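PDB 1RCU: conserved hypothetical protein VT76 from Thermotoga maritima, which is of unknown function but belongs to the SLOG superfamily, whose Rossmann-like domains probably bind nucleotides or related ligands. Local coordinates for residues T83-L88 and V100-G105; V69-S74 and A93-L98. All blocks are in the same frame, centred on the assembly; numbering follows the deposited sequence.

From the N terminus, the chain runs through helix 68-79, strand 84-88, a loop and strand 100-103, the last being the outermost strand at this end of the parallel sheet within the chain. Contact 1 pairs the two strands and closes the helix-free connection of 11 residues between 83-88 and 100-105. Contact 2 lays that connection, at 93-98, against helix residues 69-74, closing a longer loop that contains strand 84-88. The two loops therefore cross, since their segments alternate along the chain. Both contacts meet around strand 84-88: Val84 touches Ser74 and Tyr97, and Leu88 touches Gly94, so helix, connecting loop and sheet edge pack as one unit.

Contact 1. Residues T83-L88 and V100-G105; sequences TVVGIL and VAVKTG
Thr104 turns its OG1 between its own backbone N and carbonyl carbon (chi1 66°), which points the hydroxyl at Leu88 O and lays CG2 across the Ile87 side chain. OG1 donates to Leu88 O at 2.8 Å, while CG2 meets Ile87 CG2 at 3.8 Å, the two side chains crossing nearly at right angles. A threonine suits this place because it offers both a hydroxyl and a methyl; OG1 also accepts a hydrogen bond from Leu106 N, two residues on, the bond of an ST turn. A valine here would probably leave Leu88 O and Leu106 N without their hydroxyl partner and the turn less firmly held.

Before this point, 84-88 and 100-103 pair in parallel at one margin of the Rossmann-like sheet, joined by a helix-free connection. Gly86 N donates to Val100 O (2.9 Å) in an almost straight bond. Gly86 O receives Val102 N (2.7 Å), and Leu88 N reaches Val102 O. On one face Val85 and Val100 lie side by side, Val85 CG2 being 4.1 Å from Val100 CB, and Ile87 and Val102 continue the row; beta-branched residues suit the extended backbone and fill this buried surface. Helix 108-116 also packs on Ile87, and across the subunit interface Val100 packs on Val85, and Ile87 on Val102, of the second subunit. On the other face Leu88 CD1 rests on the methyl of Ala101, 3.9 Å from its CB.

Strand 100-103 is outermost only within its own chain. Ala101 O and Lys103 N, turned from 84-88, are hydrogen-bonded by side chains of the second subunit, its Lys25 NZ and Asn118 OD1 respectively, so the edge strand is largely covered there.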
loop_
_atom_site.group_PDB
_atom_site.type_symbol
_atom_site.label_atom_id
_atom_site.label_comp_id
_atom_site.label_asym_id
_atom_site.label_seq_id
_atom_site.Cartn_x
_atom_site.Cartn_y
_atom_site.Cartn_z
ATOM N N THR A 83 -11.439 -12.615 -21.793
ATOM C CA THR A 83 -10.456 -12.687 -20.721
ATOM C C THR A 83 -10.914 -11.833 -19.553
ATOM O O THR A 83 -11.377 -10.709 -19.742
ATOM C CB THR A 83 -9.077 -12.151 -21.144
ATOM O OG1 THR A 83 -8.594 -12.897 -22.262
ATOM C CG2 THR A 83 -8.075 -12.287 -19.978
ATOM N N VAL A 84 -10.788 -12.365 -18.346
ATOM C CA VAL A 84 -11.177 -11.630 -17.157
ATOM C C VAL A 84 -10.085 -11.808 -16.111
ATOM O O VAL A 84 -9.670 -12.921 -15.778
ATOM C CB VAL A 84 -12.574 -12.090 -16.634
ATOM C CG1 VAL A 84 -12.610 -13.568 -16.487
ATOM C CG2 VAL A 84 -12.915 -11.390 -15.302
ATOM N N VAL A 85 -9.604 -10.680 -15.612
ATOM C CA VAL A 85 -8.519 -10.658 -14.641
ATOM C C VAL A 85 -8.982 -10.235 -13.252
ATOM O O VAL A 85 -9.665 -9.218 -13.098
ATOM C CB VAL A 85 -7.420 -9.691 -15.117
ATOM C CG1 VAL A 85 -6.357 -9.530 -14.025
ATOM C CG2 VAL A 85 -6.808 -10.205 -16.413
ATOM N N GLY A 86 -8.587 -11.017 -12.248
ATOM C CA GLY A 86 -8.963 -10.716 -10.881
ATOM C C GLY A 86 -7.847 -10.113 -10.049
ATOM O O GLY A 86 -6.703 -10.563 -10.101
ATOM N N ILE A 87 -8.186 -9.077 -9.292
ATOM C CA ILE A 87 -7.234 -8.400 -8.409
ATOM C C ILE A 87 -7.701 -8.835 -7.027
ATOM O O ILE A 87 -8.753 -8.414 -6.559
ATOM C CB ILE A 87 -7.350 -6.863 -8.521
ATOM C CG1 ILE A 87 -7.200 -6.425 -9.980
ATOM C CG2 ILE A 87 -6.286 -6.189 -7.683
ATOM C CD1 ILE A 87 -5.813 -6.526 -10.526
ATOM N N LEU A 88 -6.908 -9.682 -6.387
ATOM C CA LEU A 88 -7.262 -10.232 -5.091
ATOM C C LEU A 88 -6.696 -9.568 -3.860
ATOM O O LEU A 88 -5.533 -9.155 -3.827
ATOM C CB LEU A 88 -6.863 -11.706 -5.036
ATOM C CG LEU A 88 -7.606 -12.654 -5.968
ATOM C CD1 LEU A 88 -6.732 -13.861 -6.265
ATOM C CD2 LEU A 88 -8.928 -13.070 -5.320
ATOM N N VAL A 100 -6.735 -14.863 -15.161
ATOM C CA VAL A 100 -5.513 -14.590 -14.428
ATOM C C VAL A 100 -5.961 -14.096 -13.058
ATOM O O VAL A 100 -6.883 -13.291 -12.979
ATOM C CB VAL A 100 -4.699 -13.448 -15.086
ATOM C CG1 VAL A 100 -3.526 -13.040 -14.195
ATOM C CG2 VAL A 100 -4.225 -13.880 -16.460
ATOM N N ALA A 101 -5.322 -14.585 -11.997
ATOM C CA ALA A 101 -5.615 -14.166 -10.630
ATOM C C ALA A 101 -4.377 -13.416 -10.131
ATOM O O ALA A 101 -3.269 -13.968 -10.103
ATOM C CB ALA A 101 -5.886 -15.385 -9.737
ATOM N N VAL A 102 -4.559 -12.162 -9.734
ATOM C CA VAL A 102 -3.432 -11.359 -9.257
ATOM C C VAL A 102 -3.524 -11.096 -7.768
ATOM O O VAL A 102 -4.417 -10.382 -7.314
ATOM C CB VAL A 102 -3.357 -9.977 -9.979
ATOM C CG1 VAL A 102 -2.299 -9.104 -9.330
ATOM C CG2 VAL A 102 -3.055 -10.177 -11.450
ATOM N N LYS A 103 -2.593 -11.665 -7.010
ATOM C CA LYS A 103 -2.557 -11.460 -5.563
ATOM C C LYS A 103 -1.887 -10.123 -5.290
ATOM O O LYS A 103 -1.057 -9.681 -6.079
ATOM C CB LYS A 103 -1.778 -12.593 -4.903
ATOM C CG LYS A 103 -2.337 -13.977 -5.249
ATOM C CD LYS A 103 -1.659 -15.079 -4.439
ATOM C CE LYS A 103 -2.189 -16.469 -4.797
ATOM N NZ LYS A 103 -1.790 -16.865 -6.182
ATOM N N THR A 104 -2.255 -9.467 -4.195
ATOM C CA THR A 104 -1.679 -8.167 -3.879
ATOM C C THR A 104 -1.122 -8.051 -2.476
ATOM O O THR A 104 -0.204 -7.265 -2.244
ATOM C CB THR A 104 -2.708 -7.034 -4.016
ATOM O OG1 THR A 104 -3.723 -7.208 -3.021
ATOM C CG2 THR A 104 -3.333 -7.028 -5.408
ATOM N N GLY A 105 -1.674 -8.812 -1.538
ATOM C CA GLY A 105 -1.207 -8.716 -0.165
ATOM C C GLY A 105 -1.766 -7.452 0.474
ATOM O O GLY A 105 -1.269 -6.982 1.500
#

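Contact 2. Residues V69-S74 and A93-L98; sequences VMELVS and AGNPYL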
loop_
_atom_site.group_PDB
_atom_site.type_symbol
_atom_site.label_atom_id
_atom_site.label_comp_id
_atom_site.label_asym_id
_atom_site.label_seq_id
_atom_site.Cartn_x
_atom_site.Cartn_y
_atom_site.Cartn_z
ATOM N N VAL A 69 -21.245 -11.191 -7.313
ATOM C CA VAL A 69 -21.359 -10.611 -8.647
ATOM C C VAL A 69 -20.073 -10.840 -9.449
ATOM O O VAL A 69 -20.126 -11.132 -10.644
ATOM C CB VAL A 69 -21.640 -9.075 -8.571
ATOM C CG1 VAL A 69 -21.282 -8.382 -9.888
ATOM C CG2 VAL A 69 -23.098 -8.835 -8.258
HETATM N N MSE A 70 -18.928 -10.706 -8.781
HETATM C CA MSE A 70 -17.628 -10.891 -9.430
HETATM C C MSE A 70 -17.511 -12.269 -10.079
HETATM O O MSE A 70 -17.025 -12.395 -11.200
HETATM C CB MSE A 70 -16.481 -10.694 -8.423
HETATM C CG MSE A 70 -16.356 -9.272 -7.843
HETATM SE SE MSE A 70 -15.390 -9.176 -6.124
HETATM C CE MSE A 70 -16.759 -9.991 -4.992
ATOM N N GLU A 71 -17.980 -13.300 -9.383
ATOM C CA GLU A 71 -17.916 -14.652 -9.899
ATOM C C GLU A 71 -18.788 -14.862 -11.125
ATOM O O GLU A 71 -18.351 -15.440 -12.111
ATOM C CB GLU A 71 -18.322 -15.646 -8.808
ATOM C CG GLU A 71 -18.209 -17.108 -9.227
ATOM C CD GLU A 71 -18.364 -18.053 -8.052
ATOM O OE1 GLU A 71 -17.640 -17.861 -7.044
ATOM O OE2 GLU A 71 -19.200 -18.984 -8.139
ATOM N N LEU A 72 -20.022 -14.378 -11.054
ATOM C CA LEU A 72 -20.983 -14.526 -12.136
ATOM C C LEU A 72 -20.600 -13.773 -13.403
ATOM O O LEU A 72 -20.763 -14.278 -14.522
ATOM C CB LEU A 72 -22.357 -14.073 -11.651
ATOM C CG LEU A 72 -22.848 -14.849 -10.421
ATOM C CD1 LEU A 72 -24.106 -14.196 -9.883
ATOM C CD2 LEU A 72 -23.098 -16.314 -10.776
ATOM N N VAL A 73 -20.087 -12.560 -13.234
ATOM C CA VAL A 73 -19.669 -11.774 -14.374
ATOM C C VAL A 73 -18.484 -12.500 -15.016
ATOM O O VAL A 73 -18.393 -12.589 -16.248
ATOM C CB VAL A 73 -19.285 -10.353 -13.941
ATOM C CG1 VAL A 73 -18.366 -9.722 -14.958
ATOM C CG2 VAL A 73 -20.557 -9.515 -13.793
ATOM N N SER A 74 -17.598 -13.046 -14.189
ATOM C CA SER A 74 -16.450 -13.763 -14.710
ATOM C C SER A 74 -16.883 -15.004 -15.497
ATOM O O SER A 74 -16.367 -15.284 -16.572
ATOM C CB SER A 74 -15.540 -14.146 -13.558
ATOM O OG SER A 74 -15.090 -12.988 -12.887
ATOM N N ALA A 93 -7.570 -16.662 -3.062
ATOM C CA ALA A 93 -7.604 -17.656 -4.127
ATOM C C ALA A 93 -8.279 -17.182 -5.407
ATOM O O ALA A 93 -7.785 -17.420 -6.511
ATOM C CB ALA A 93 -8.297 -18.910 -3.611
ATOM N N GLY A 94 -9.424 -16.527 -5.246
ATOM C CA GLY A 94 -10.165 -16.035 -6.390
ATOM C C GLY A 94 -11.195 -17.036 -6.880
ATOM O O GLY A 94 -11.079 -18.235 -6.633
ATOM N N ASN A 95 -12.209 -16.549 -7.581
ATOM C CA ASN A 95 -13.238 -17.433 -8.095
ATOM C C ASN A 95 -12.608 -18.285 -9.200
ATOM O O ASN A 95 -11.607 -17.892 -9.797
ATOM C CB ASN A 95 -14.440 -16.608 -8.592
ATOM C CG ASN A 95 -14.122 -15.768 -9.817
ATOM O OD1 ASN A 95 -13.823 -16.301 -10.888
ATOM N ND2 ASN A 95 -14.191 -14.447 -9.669
ATOM N N PRO A 96 -13.176 -19.472 -9.474
ATOM C CA PRO A 96 -12.643 -20.370 -10.504
ATOM C C PRO A 96 -12.845 -20.024 -11.981
ATOM O O PRO A 96 -12.693 -20.893 -12.843
ATOM C CB PRO A 96 -13.278 -21.708 -10.144
ATOM C CG PRO A 96 -14.626 -21.293 -9.671
ATOM C CD PRO A 96 -14.297 -20.112 -8.763
ATOM N N TYR A 97 -13.160 -18.772 -12.294
ATOM C CA TYR A 97 -13.347 -18.409 -13.694
ATOM C C TYR A 97 -12.343 -17.365 -14.134
ATOM O O TYR A 97 -12.376 -16.919 -15.275
ATOM C CB TYR A 97 -14.750 -17.874 -13.915
ATOM C CG TYR A 97 -15.841 -18.853 -13.568
ATOM C CD1 TYR A 97 -16.160 -19.919 -14.426
ATOM C CD2 TYR A 97 -16.565 -18.716 -12.375
ATOM C CE1 TYR A 97 -17.171 -20.812 -14.101
ATOM C CE2 TYR A 97 -17.568 -19.613 -12.043
ATOM C CZ TYR A 97 -17.868 -20.652 -12.906
ATOM O OH TYR A 97 -18.860 -21.530 -12.559
ATOM N N LEU A 98 -11.436 -16.998 -13.236
ATOM C CA LEU A 98 -10.448 -15.989 -13.549
ATOM C C LEU A 98 -9.424 -16.465 -14.581
ATOM O O LEU A 98 -8.844 -17.544 -14.445
ATOM C CB LEU A 98 -9.745 -15.534 -12.266
ATOM C CG LEU A 98 -10.598 -14.832 -11.212
ATOM C CD1 LEU A 98 -9.732 -14.535 -9.998
ATOM C CD2 LEU A 98 -11.193 -13.552 -11.783
#
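Glu71 CG lies at the edge of the Tyr97 ring, in its plane, 3.8 Å from Tyr97 CE2. The extended Glu71 chain, with CG anti to the backbone N (chi1 -177°), also slides past Asn95 in the opposite direction, its CG 3.9 Å from Asn95 CB. The aliphatic part of the glutamate does most of the touching, with OE1 also coming to Asn95 CB; a long side chain can cover both neighbours. One turn further along the helix, Ser74 CB meets Tyr97 CB at 3.8 Å; a small residue lets the loop come this close. Tyr97 reaches on to Gln75 and Arg78 of the same helix.

Hydrogen bonds shape each partner from within. Asn95 OD1 accepts from Tyr97 N (2.9 Å) in the plane of its amide, an Asx turn that bends the loop around Pro96, whose ring suits the bend. In the helix, Ser74 OG donates to Met70 O (2.6 Å), and Ser74 N binds the same oxygen from the opposite face of its carbonyl plane. Met70 is present as selenomethionine.

Polar atoms that approach across the contact have their mates elsewhere. Ser74 OG stands 3.6 Å from Asn95 ND2, but the serine hydroxyl is bonded to Asn63 ND2 of strand 60-63, and the asparagine amide is bonded to Arg66 O, ahead of the helix.

The connection between strands 84-88 and 100-103 thus folds back over helix 68-79, which precedes strand 84-88, and the loop 93-98 is joined to it by packing. Ser74 OG and the Asn95 amide are satisfied within their own segments and by Asn63 and Arg66. Asn95 in particular uses one end of its amide to fold its own loop and the other to fasten it beside the helix's start.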